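Local coordinates for 34L protein (Yaba-like disease virus, PDB 1SFU) that binds left-handed Z-DNA through this N-terminal Zalpha domain and probably recognises Z-RNA and double-stranded RNA to suppress host antiviral responses, at residues N9-V21 with L39-L53. Numbering follows the deposited sequence.
Sequences NDAEIFSLVKKEV and LKINKKKINQQLYKL. With nucleotides of chain A.
Val17 packs against the recognition helix with both methyls: CG1 lies 3.7 Å from Leu50 CD2, while CG2 meets Ile46 CD1 and Leu39 CD2. With CG1 anti to the backbone N, the short branched side chain spreads its methyls over three partners, suiting a buried site where helices 11-21 and 43-53 approach to 9.1 Å and cross at -71°. Toward the C-terminal end, the forked Leu53 serves several neighbours at once: CD2 touches Val21 CG2 at 3.6 Å, and CD1 meets Phe14 CZ obliquely and the aliphatic stem of Lys18. At the other flank Leu39 CD2 packs on Leu16 CB at 3.6 Å, and Ile41 CD1 touches both Ile13 CG2 and Leu16 CD1.

Farther out, Gln49 CG packs on the N and CA of Phe14, and the bend at chi2 (-42°) swings the amide round to bring OE1 to 3.1 Å from Phe14 CB. This oxygen sits at the ring edge, near its plane, with the amide turned 83° from the ring. A flexible glutamine suits the place: its methylenes cover backbone, and its amide reaches the polar edge. Asp10 and Lys45 face each other there, but OD1 to NZ, 4.3 Å, is too long for a salt bridge.

Past that edge, helix 43-53 offers another side to DNA. Gln48 NE2 donates to OP1 of DC6, Asn47 ND2 to OP1 of DG5 and Tyr51 OH to OP1 of DC4, all of chain A; amide N-H and phenol O-H groups suit phosphate oxygens, while the flat Tyr51 face packs on C8 of the same DG5 guanine.

In this winged helix-turn-helix domain, helix 11-22 backs the recognition helix. Helix 32-38 brings Leu35 against Ile46 and Glu20, while strand 59-62 meets Leu53 through Val59 and Tyr51 through Met61.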
# COMPACT_ATOMS: atom_id res chain seq x y z
N ASN C 9 -12.87 15.10 -11.35
CA ASN C 9 -11.79 14.29 -10.77
C ASN C 9 -12.22 13.51 -9.53
O ASN C 9 -13.17 12.73 -9.57
CB ASN C 9 -10.60 15.18 -10.45
N ASP C 10 -11.50 13.72 -8.43
CA ASP C 10 -11.80 13.04 -7.18
C ASP C 10 -12.65 13.89 -6.24
O ASP C 10 -13.24 13.38 -5.29
CB ASP C 10 -10.50 12.65 -6.46
CG ASP C 10 -9.59 11.78 -7.32
OD1 ASP C 10 -10.07 10.77 -7.88
OD2 ASP C 10 -8.39 12.10 -7.43
N ALA C 11 -12.71 15.19 -6.52
CA ALA C 11 -13.48 16.13 -5.70
C ALA C 11 -14.94 15.72 -5.51
O ALA C 11 -15.52 15.94 -4.44
CB ALA C 11 -13.41 17.53 -6.31
N GLU C 12 -15.54 15.13 -6.53
CA GLU C 12 -16.93 14.72 -6.42
C GLU C 12 -17.04 13.49 -5.52
O GLU C 12 -18.06 13.27 -4.87
CB GLU C 12 -17.50 14.44 -7.81
CG GLU C 12 -19.01 14.27 -7.83
CD GLU C 12 -19.43 12.83 -7.61
OE1 GLU C 12 -20.64 12.59 -7.42
OE2 GLU C 12 -18.55 11.94 -7.65
N ILE C 13 -15.98 12.70 -5.49
CA ILE C 13 -15.95 11.50 -4.65
C ILE C 13 -15.80 12.00 -3.22
O ILE C 13 -16.53 11.58 -2.32
CB ILE C 13 -14.76 10.61 -5.00
CG1 ILE C 13 -14.57 10.56 -6.52
CG2 ILE C 13 -14.99 9.21 -4.45
CD1 ILE C 13 -13.27 9.91 -6.97
N PHE C 14 -14.85 12.90 -3.03
CA PHE C 14 -14.60 13.50 -1.73
C PHE C 14 -15.91 14.06 -1.18
O PHE C 14 -16.27 13.81 -0.03
CB PHE C 14 -13.58 14.63 -1.88
CG PHE C 14 -13.28 15.36 -0.60
CD1 PHE C 14 -12.33 14.88 0.29
CD2 PHE C 14 -13.97 16.53 -0.29
CE1 PHE C 14 -12.06 15.56 1.48
CE2 PHE C 14 -13.70 17.21 0.90
CZ PHE C 14 -12.75 16.72 1.78
N SER C 15 -16.63 14.81 -2.01
CA SER C 15 -17.90 15.40 -1.59
C SER C 15 -18.94 14.33 -1.25
O SER C 15 -19.68 14.48 -0.28
CB SER C 15 -18.44 16.32 -2.70
OG SER C 15 -17.50 17.34 -3.00
N LEU C 16 -19.01 13.27 -2.04
CA LEU C 16 -19.98 12.21 -1.76
C LEU C 16 -19.67 11.54 -0.43
O LEU C 16 -20.57 11.25 0.36
CB LEU C 16 -19.97 11.16 -2.87
CG LEU C 16 -20.46 11.58 -4.26
CD1 LEU C 16 -20.14 10.48 -5.26
CD2 LEU C 16 -21.96 11.84 -4.20
N VAL C 17 -18.38 11.28 -0.17
CA VAL C 17 -17.99 10.63 1.07
C VAL C 17 -18.24 11.52 2.28
O VAL C 17 -18.73 11.06 3.32
CB VAL C 17 -16.50 10.22 1.04
CG1 VAL C 17 -16.13 9.51 2.34
CG2 VAL C 17 -16.23 9.32 -0.14
N LYS C 18 -17.89 12.80 2.16
CA LYS C 18 -18.08 13.72 3.28
C LYS C 18 -19.56 13.80 3.65
O LYS C 18 -19.93 13.75 4.82
CB LYS C 18 -17.54 15.11 2.92
CG LYS C 18 -17.67 16.13 4.04
CD LYS C 18 -16.91 17.41 3.70
CE LYS C 18 -17.14 18.50 4.74
NZ LYS C 18 -16.38 19.75 4.39
N LYS C 19 -20.41 13.90 2.63
CA LYS C 19 -21.84 13.98 2.86
C LYS C 19 -22.32 12.74 3.60
O LYS C 19 -23.12 12.83 4.52
CB LYS C 19 -22.58 14.12 1.53
CG LYS C 19 -23.97 14.71 1.64
CD LYS C 19 -24.52 15.09 0.27
CE LYS C 19 -25.79 15.93 0.41
NZ LYS C 19 -25.52 17.20 1.15
N GLU C 20 -21.80 11.57 3.22
CA GLU C 20 -22.19 10.32 3.86
C GLU C 20 -21.79 10.25 5.33
O GLU C 20 -22.59 9.88 6.18
CB GLU C 20 -21.58 9.12 3.12
CG GLU C 20 -22.18 8.86 1.75
CD GLU C 20 -23.65 8.50 1.82
OE1 GLU C 20 -23.99 7.44 2.40
OE2 GLU C 20 -24.46 9.27 1.28
N VAL C 21 -20.53 10.58 5.63
CA VAL C 21 -20.07 10.51 7.01
C VAL C 21 -20.79 11.52 7.89
O VAL C 21 -21.10 11.23 9.05
CB VAL C 21 -18.54 10.74 7.10
CG1 VAL C 21 -17.81 9.66 6.32
CG2 VAL C 21 -18.18 12.12 6.59
N LEU C 39 -22.03 4.07 -2.48
CA LEU C 39 -21.69 5.02 -3.53
C LEU C 39 -21.26 4.34 -4.83
O LEU C 39 -20.92 5.01 -5.80
CB LEU C 39 -20.59 5.97 -3.04
CG LEU C 39 -20.91 6.85 -1.83
CD1 LEU C 39 -21.16 6.00 -0.61
CD2 LEU C 39 -19.74 7.79 -1.57
N LYS C 40 -21.30 3.01 -4.84
CA LYS C 40 -20.90 2.24 -6.02
C LYS C 40 -19.58 2.75 -6.57
O LYS C 40 -19.43 3.00 -7.76
CB LYS C 40 -21.98 2.34 -7.11
CG LYS C 40 -23.30 1.71 -6.73
CD LYS C 40 -23.17 0.20 -6.62
CE LYS C 40 -24.47 -0.44 -6.15
NZ LYS C 40 -24.80 -0.01 -4.76
N ILE C 41 -18.61 2.91 -5.67
CA ILE C 41 -17.28 3.39 -6.05
C ILE C 41 -16.23 2.42 -5.53
O ILE C 41 -16.45 1.73 -4.53
CB ILE C 41 -17.03 4.79 -5.45
CG1 ILE C 41 -18.02 5.79 -6.06
CG2 ILE C 41 -15.59 5.22 -5.71
CD1 ILE C 41 -17.89 7.20 -5.52
N ASN C 42 -15.09 2.35 -6.20
CA ASN C 42 -14.01 1.46 -5.79
C ASN C 42 -13.55 1.79 -4.37
O ASN C 42 -13.41 2.96 -4.01
CB ASN C 42 -12.83 1.58 -6.75
CG ASN C 42 -13.15 1.04 -8.14
OD1 ASN C 42 -12.35 1.15 -9.07
ND2 ASN C 42 -14.34 0.45 -8.28
N LYS C 43 -13.33 0.75 -3.57
CA LYS C 43 -12.90 0.93 -2.19
C LYS C 43 -11.62 1.77 -2.14
O LYS C 43 -11.44 2.57 -1.22
CB LYS C 43 -12.67 -0.44 -1.53
CG LYS C 43 -12.47 -0.37 -0.01
CD LYS C 43 -12.49 -1.76 0.63
CE LYS C 43 -11.33 -2.63 0.16
NZ LYS C 43 -10.01 -2.05 0.53
N LYS C 44 -10.75 1.60 -3.13
CA LYS C 44 -9.51 2.39 -3.15
C LYS C 44 -9.83 3.88 -3.24
O LYS C 44 -9.22 4.70 -2.55
CB LYS C 44 -8.62 1.99 -4.33
CG LYS C 44 -7.38 2.87 -4.44
CD LYS C 44 -6.41 2.44 -5.55
CE LYS C 44 -5.21 3.37 -5.57
NZ LYS C 44 -4.16 3.00 -6.56
N LYS C 45 -10.79 4.24 -4.08
CA LYS C 45 -11.18 5.64 -4.22
C LYS C 45 -11.77 6.14 -2.91
O LYS C 45 -11.45 7.23 -2.45
CB LYS C 45 -12.20 5.82 -5.35
CG LYS C 45 -11.64 5.69 -6.76
CD LYS C 45 -12.72 6.01 -7.80
CE LYS C 45 -12.19 5.91 -9.23
NZ LYS C 45 -11.08 6.87 -9.49
N ILE C 46 -12.64 5.33 -2.31
CA ILE C 46 -13.27 5.68 -1.04
C ILE C 46 -12.22 5.96 0.05
O ILE C 46 -12.35 6.92 0.81
CB ILE C 46 -14.20 4.55 -0.55
CG1 ILE C 46 -15.40 4.40 -1.49
CG2 ILE C 46 -14.67 4.83 0.87
CD1 ILE C 46 -16.32 5.61 -1.53
N ASN C 47 -11.19 5.12 0.11
CA ASN C 47 -10.12 5.28 1.10
C ASN C 47 -9.28 6.53 0.85
O ASN C 47 -8.90 7.24 1.79
CB ASN C 47 -9.19 4.06 1.11
CG ASN C 47 -9.68 2.96 2.03
OD1 ASN C 47 -10.25 3.22 3.09
ND2 ASN C 47 -9.44 1.71 1.64
N GLN C 48 -8.97 6.81 -0.41
CA GLN C 48 -8.19 7.99 -0.73
C GLN C 48 -8.86 9.24 -0.15
O GLN C 48 -8.19 10.15 0.31
CB GLN C 48 -8.04 8.14 -2.25
CG GLN C 48 -7.12 7.11 -2.89
CD GLN C 48 -7.05 7.28 -4.40
OE1 GLN C 48 -8.07 7.30 -5.08
NE2 GLN C 48 -5.83 7.39 -4.93
N GLN C 49 -10.19 9.27 -0.18
CA GLN C 49 -10.93 10.41 0.34
C GLN C 49 -11.10 10.37 1.87
O GLN C 49 -11.00 11.40 2.53
CB GLN C 49 -12.30 10.50 -0.33
CG GLN C 49 -12.21 10.67 -1.84
CD GLN C 49 -11.11 11.65 -2.26
OE1 GLN C 49 -11.05 12.78 -1.78
NE2 GLN C 49 -10.24 11.20 -3.16
N LEU C 50 -11.34 9.18 2.41
CA LEU C 50 -11.51 9.04 3.85
C LEU C 50 -10.29 9.53 4.62
O LEU C 50 -10.42 10.23 5.62
CB LEU C 50 -11.80 7.58 4.22
CG LEU C 50 -13.22 7.08 4.00
CD1 LEU C 50 -13.28 5.58 4.24
CD2 LEU C 50 -14.17 7.81 4.93
N TYR C 51 -9.09 9.17 4.15
CA TYR C 51 -7.89 9.62 4.85
C TYR C 51 -7.65 11.12 4.66
O TYR C 51 -7.12 11.77 5.55
CB TYR C 51 -6.67 8.80 4.42
CG TYR C 51 -6.68 7.41 5.02
CD1 TYR C 51 -7.19 6.32 4.31
CD2 TYR C 51 -6.25 7.20 6.32
CE1 TYR C 51 -7.26 5.04 4.90
CE2 TYR C 51 -6.31 5.95 6.92
CZ TYR C 51 -6.82 4.87 6.21
OH TYR C 51 -6.89 3.64 6.83
N LYS C 52 -8.05 11.65 3.51
CA LYS C 52 -7.90 13.09 3.26
C LYS C 52 -8.89 13.82 4.18
O LYS C 52 -8.58 14.86 4.76
CB LYS C 52 -8.22 13.42 1.80
CG LYS C 52 -7.21 12.92 0.78
CD LYS C 52 -7.75 13.08 -0.65
CE LYS C 52 -6.77 12.60 -1.72
NZ LYS C 52 -5.60 13.52 -1.85
N LEU C 53 -10.07 13.25 4.32
CA LEU C 53 -11.11 13.82 5.16
C LEU C 53 -10.68 13.80 6.63
O LEU C 53 -11.03 14.71 7.40
CB LEU C 53 -12.41 13.05 4.97
CG LEU C 53 -13.70 13.66 5.52
CD1 LEU C 53 -13.97 15.01 4.86
CD2 LEU C 53 -14.84 12.68 5.24
P DG A 5 -6.49 1.30 -0.69
OP1 DG A 5 -7.77 0.84 -0.11
OP2 DG A 5 -6.25 1.16 -2.15
O5' DG A 5 -6.32 2.83 -0.30
C5' DG A 5 -5.11 3.51 -0.63
C4' DG A 5 -5.11 4.90 -0.05
O4' DG A 5 -5.24 4.82 1.39
C3' DG A 5 -3.80 5.65 -0.29
O3' DG A 5 -4.01 6.58 -1.36
C2' DG A 5 -3.65 6.52 0.95
C1' DG A 5 -4.44 5.79 2.03
N9 DG A 5 -3.65 5.11 3.05
C8 DG A 5 -3.75 5.26 4.41
N7 DG A 5 -2.95 4.48 5.08
C5 DG A 5 -2.26 3.77 4.10
C6 DG A 5 -1.27 2.76 4.23
O6 DG A 5 -0.80 2.27 5.27
N1 DG A 5 -0.83 2.31 2.99
C2 DG A 5 -1.30 2.75 1.78
N2 DG A 5 -0.75 2.18 0.69
N3 DG A 5 -2.23 3.69 1.64
C4 DG A 5 -2.67 4.15 2.84
P DC A 4 -7.13 0.40 4.98
OP1 DC A 4 -7.78 1.63 5.48
OP2 DC A 4 -7.82 -0.45 3.99
O5' DC A 4 -5.68 0.74 4.41
C5' DC A 4 -5.46 1.87 3.57
C4' DC A 4 -4.74 1.45 2.31
O4' DC A 4 -3.42 0.95 2.64
C3' DC A 4 -5.43 0.34 1.51
O3' DC A 4 -5.30 0.59 0.11
C2' DC A 4 -4.63 -0.90 1.86
C1' DC A 4 -3.23 -0.32 2.02
N1 DC A 4 -2.36 -1.13 2.88
C2 DC A 4 -1.43 -1.98 2.28
O2 DC A 4 -1.37 -2.01 1.05
N3 DC A 4 -0.62 -2.74 3.06
C4 DC A 4 -0.73 -2.68 4.39
N4 DC A 4 0.09 -3.46 5.12
C5 DC A 4 -1.67 -1.82 5.03
C6 DC A 4 -2.46 -1.07 4.24
P DC A 6 -2.99 6.59 -2.60
OP1 DC A 6 -3.46 7.63 -3.57
OP2 DC A 6 -2.80 5.20 -3.07
O5' DC A 6 -1.62 7.08 -1.94
C5' DC A 6 -0.58 7.65 -2.73
C4' DC A 6 0.69 6.84 -2.59
O4' DC A 6 1.17 6.92 -1.23
C3' DC A 6 0.54 5.34 -2.90
O3' DC A 6 1.70 4.86 -3.58
C2' DC A 6 0.49 4.71 -1.52
C1' DC A 6 1.43 5.61 -0.75
N1 DC A 6 1.21 5.61 0.70
C2 DC A 6 2.02 4.79 1.49
O2 DC A 6 2.91 4.12 0.95
N3 DC A 6 1.81 4.75 2.82
C4 DC A 6 0.84 5.48 3.37
N4 DC A 6 0.65 5.39 4.69
C5 DC A 6 0.01 6.34 2.58
C6 DC A 6 0.23 6.37 1.26
O HOH W 1 -10.38 8.80 -5.52
O HOH W 2 -8.01 8.26 -7.41